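Local structure of thioesterase (Streptomyces sp. WAC02707, 6VAP) at residues 15-20 against 39-44. The protein is a type II thioesterase of borrelidin biosynthesis, which probably hydrolyses stalled or unwanted acyl groups from the carrier domains of the polyketide synthase. Numbering follows the deposited sequence.
Sequences RQYRPA and FYHPVA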
ATOM      1  N   ARG A  15      12.142  -2.361   4.741  1.00 30.15           N
ATOM      2  CA  ARG A  15      12.585  -3.674   5.193  1.00 32.35           C
ATOM      3  C   ARG A  15      12.716  -4.588   3.978  1.00 22.87           C
ATOM      4  O   ARG A  15      11.741  -4.811   3.250  1.00 27.00           O
ATOM      5  CB  ARG A  15      11.607  -4.258   6.212  1.00 29.02           C
ATOM      6  CG  ARG A  15      11.278  -3.321   7.379  1.00 27.85           C
ATOM      7  CD  ARG A  15      12.539  -3.019   8.202  1.00 38.41           C
ATOM      8  NE  ARG A  15      12.370  -1.814   9.011  1.00 32.10           N
ATOM      9  CZ  ARG A  15      12.025  -1.803  10.293  1.00 37.17           C
ATOM     10  NH1 ARG A  15      11.801  -2.944  10.928  1.00 39.14           N
ATOM     11  NH2 ARG A  15      11.907  -0.642  10.934  1.00 38.15           N
ATOM     12  N   GLN A  16      13.908  -5.120   3.770  1.00 22.12           N
ATOM     13  CA  GLN A  16      14.215  -6.053   2.687  1.00 42.35           C
ATOM     14  C   GLN A  16      14.408  -7.416   3.343  1.00 28.63           C
ATOM     15  O   GLN A  16      15.446  -7.684   3.956  1.00 28.30           O
ATOM     16  CB  GLN A  16      15.467  -5.585   1.949  1.00 55.68           C
ATOM     17  CG  GLN A  16      15.858  -6.447   0.760  1.00 71.04           C
ATOM     18  CD  GLN A  16      17.150  -5.998   0.110  1.00 78.01           C
ATOM     19  OE1 GLN A  16      17.857  -5.157   0.644  1.00 78.53           O
ATOM     20  NE2 GLN A  16      17.461  -6.557  -1.044  1.00 86.23           N
ATOM     21  N   TYR A  17      13.408  -8.281   3.202  1.00 28.64           N
ATOM     22  CA  TYR A  17      13.413  -9.539   3.931  1.00 25.87           C
ATOM     23  C   TYR A  17      14.240 -10.616   3.244  1.00 26.86           C
ATOM     24  O   TYR A  17      14.751 -11.507   3.925  1.00 37.11           O
ATOM     25  CB  TYR A  17      11.972 -10.000   4.126  1.00 28.40           C
ATOM     26  CG  TYR A  17      11.202  -9.113   5.072  1.00 27.78           C
ATOM     27  CD1 TYR A  17      11.652  -8.889   6.381  1.00 37.92           C
ATOM     28  CD2 TYR A  17      10.000  -8.535   4.678  1.00 35.65           C
ATOM     29  CE1 TYR A  17      10.939  -8.074   7.249  1.00 44.05           C
ATOM     30  CE2 TYR A  17       9.295  -7.705   5.518  1.00 27.53           C
ATOM     31  CZ  TYR A  17       9.756  -7.481   6.808  1.00 38.35           C
ATOM     32  OH  TYR A  17       9.059  -6.667   7.667  1.00 42.01           O
ATOM     33  N   ARG A  18      14.359 -10.580   1.922  1.00 26.41           N
ATOM     34  CA  ARG A  18      15.085 -11.593   1.182  1.00 31.79           C
ATOM     35  C   ARG A  18      16.077 -10.958   0.213  1.00 38.36           C
ATOM     36  O   ARG A  18      15.889  -9.824  -0.228  1.00 38.83           O
ATOM     37  CB  ARG A  18      14.105 -12.483   0.410  1.00 40.80           C
ATOM     38  CG  ARG A  18      13.127 -13.261   1.278  1.00 47.38           C
ATOM     39  CD  ARG A  18      13.744 -14.501   1.872  1.00 70.51           C
ATOM     40  NE  ARG A  18      12.742 -15.368   2.489  1.00 88.45           N
ATOM     41  CZ  ARG A  18      12.360 -15.291   3.761  1.00109.86           C
ATOM     42  NH1 ARG A  18      12.892 -14.383   4.568  1.00117.85           N
ATOM     43  NH2 ARG A  18      11.445 -16.127   4.225  1.00118.26           N
ATOM     44  N   PRO A  19      17.137 -11.678  -0.133  1.00 38.59           N
ATOM     45  CA  PRO A  19      18.055 -11.149  -1.150  1.00 41.33           C
ATOM     46  C   PRO A  19      17.421 -11.186  -2.525  1.00 36.60           C
ATOM     47  O   PRO A  19      16.595 -12.050  -2.833  1.00 34.74           O
ATOM     48  CB  PRO A  19      19.266 -12.086  -1.085  1.00 39.38           C
ATOM     49  CG  PRO A  19      19.037 -13.008   0.105  1.00 51.36           C
ATOM     50  CD  PRO A  19      17.556 -12.991   0.395  1.00 40.83           C
ATOM     51  N   ALA A  20      17.849 -10.261  -3.373  1.00 44.71           N
ATOM     52  CA  ALA A  20      17.307 -10.142  -4.717  1.00 41.73           C
ATOM     53  C   ALA A  20      18.447 -10.043  -5.721  1.00 49.66           C
ATOM     54  O   ALA A  20      19.510  -9.485  -5.417  1.00 36.07           O
ATOM     55  CB  ALA A  20      16.393  -8.927  -4.833  1.00 35.20           C
ATOM     56  N   PHE A  39       3.932  -7.866   7.416  1.00 26.72           N
ATOM     57  CA  PHE A  39       2.779  -8.369   6.675  1.00 27.37           C
ATOM     58  C   PHE A  39       3.174  -8.858   5.283  1.00 25.24           C
ATOM     59  O   PHE A  39       2.576  -9.802   4.748  1.00 24.52           O
ATOM     60  CB  PHE A  39       1.732  -7.262   6.565  1.00 23.05           C
ATOM     61  CG  PHE A  39       0.561  -7.617   5.713  1.00 30.44           C
ATOM     62  CD1 PHE A  39      -0.460  -8.423   6.207  1.00 34.38           C
ATOM     63  CD2 PHE A  39       0.444  -7.120   4.433  1.00 27.16           C
ATOM     64  CE1 PHE A  39      -1.549  -8.732   5.419  1.00 28.26           C
ATOM     65  CE2 PHE A  39      -0.641  -7.427   3.661  1.00 28.86           C
ATOM     66  CZ  PHE A  39      -1.629  -8.242   4.133  1.00 41.96           C
ATOM     67  N   TYR A  40       4.188  -8.246   4.676  1.00 21.39           N
ATOM     68  CA  TYR A  40       4.594  -8.593   3.317  1.00 22.89           C
ATOM     69  C   TYR A  40       5.704  -9.632   3.230  1.00 30.27           C
ATOM     70  O   TYR A  40       6.236  -9.871   2.140  1.00 24.93           O
ATOM     71  CB  TYR A  40       5.008  -7.339   2.586  1.00 20.59           C
ATOM     72  CG  TYR A  40       3.822  -6.485   2.212  1.00 19.11           C
ATOM     73  CD1 TYR A  40       2.939  -6.906   1.236  1.00 16.07           C
ATOM     74  CD2 TYR A  40       3.601  -5.243   2.822  1.00 22.52           C
ATOM     75  CE1 TYR A  40       1.828  -6.098   0.849  1.00 31.55           C
ATOM     76  CE2 TYR A  40       2.497  -4.475   2.497  1.00 22.06           C
ATOM     77  CZ  TYR A  40       1.631  -4.894   1.519  1.00 28.01           C
ATOM     78  OH  TYR A  40       0.597  -4.120   1.131  1.00 17.83           O
ATOM     79  N   HIS A  41       6.031 -10.287   4.335  1.00 32.52           N
ATOM     80  CA  HIS A  41       7.029 -11.352   4.274  1.00 36.37           C
ATOM     81  C   HIS A  41       6.658 -12.457   3.289  1.00 24.00           C
ATOM     82  O   HIS A  41       7.534 -12.891   2.520  1.00 33.61           O
ATOM     83  CB  HIS A  41       7.250 -11.939   5.673  1.00 39.61           C
ATOM     84  CG  HIS A  41       8.676 -12.280   5.967  1.00 44.83           C
ATOM     85  ND1 HIS A  41       9.328 -11.848   7.104  1.00 48.71           N
ATOM     86  CD2 HIS A  41       9.569 -13.023   5.273  1.00 54.36           C
ATOM     87  CE1 HIS A  41      10.564 -12.317   7.096  1.00 52.35           C
ATOM     88  NE2 HIS A  41      10.733 -13.036   6.000  1.00 58.54           N
ATOM     89  N   PRO A  42       5.415 -12.912   3.207  1.00 26.51           N
ATOM     90  CA  PRO A  42       5.075 -13.896   2.161  1.00 24.79           C
ATOM     91  C   PRO A  42       5.348 -13.423   0.739  1.00 21.93           C
ATOM     92  O   PRO A  42       5.763 -14.221  -0.115  1.00 22.97           O
ATOM     93  CB  PRO A  42       3.584 -14.141   2.391  1.00 23.78           C
ATOM     94  CG  PRO A  42       3.314 -13.736   3.802  1.00 38.77           C
ATOM     95  CD  PRO A  42       4.261 -12.552   4.040  1.00 24.96           C
ATOM     96  N   VAL A  43       5.143 -12.141   0.449  1.00 20.79           N
ATOM     97  CA  VAL A  43       5.457 -11.632  -0.888  1.00 25.50           C
ATOM     98  C   VAL A  43       6.969 -11.718  -1.146  1.00 20.57           C
ATOM     99  O   VAL A  43       7.443 -12.222  -2.175  1.00 21.49           O
ATOM    100  CB  VAL A  43       4.932 -10.191  -1.043  1.00 27.49           C
ATOM    101  CG1 VAL A  43       5.332  -9.634  -2.402  1.00 26.50           C
ATOM    102  CG2 VAL A  43       3.451 -10.159  -0.851  1.00 30.31           C
ATOM    103  N   ALA A  44       7.752 -11.223  -0.198  1.00 22.01           N
ATOM    104  CA  ALA A  44       9.198 -11.313  -0.323  1.00 37.40           C
ATOM    105  C   ALA A  44       9.616 -12.752  -0.581  1.00 25.27           C
ATOM    106  O   ALA A  44      10.331 -13.032  -1.553  1.00 31.30           O
ATOM    107  CB  ALA A  44       9.865 -10.767   0.940  1.00 29.76           C
TER
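In this alpha/beta-hydrolase fold, the loop that follows edge strand 14-15 packs on the first turn of helix 41-47. An offset stack between the rings of Tyr-17 and His-41 is the heart of the contact. Tyr-17 turns CG anti to its carbonyl carbon, chi1 -69°, which puts CG beside its own backbone N; the side chain then crosses that of His-41 obliquely. Its CB comes first: it touches the methyl of Ala-44 at 3.9 Å and also lies over the face of the imidazole as a CH-pi contact. CG follows, above the centre of that ring. Next along, CD1 makes the closest approach of the pair, 3.7 Å from CE1 of His-41. CE1 of Tyr-17 is the last ring atom to meet the imidazole, 4.1 Å from its ND1. The two planes are 15° apart and their centroids 4.3 Å apart, so the imidazole sits over the CB end of the phenol. Beyond the helix, Tyr-17 also touches Ala-37, Thr-38 and, on strand 52-56, Ala-55. Ala-44 is buried and points its CB at the loop. Its side chain also touches Val-53 of that strand, so the helix start meets both the loop and the sheet. Arg-18 adds a poorly ordered arm, whose position is less certain. Its CG passes 4.1 Å from CB of Ala-44, and the chain then bends at chi2 toward the imidazole edge. The guanidinium plane stands 64° from the ring. There NH1 of Arg-18 lies 2.9 Å from NE2 of His-41, and the same NH1 gives a weak hydrogen bond back to Tyr-17 O.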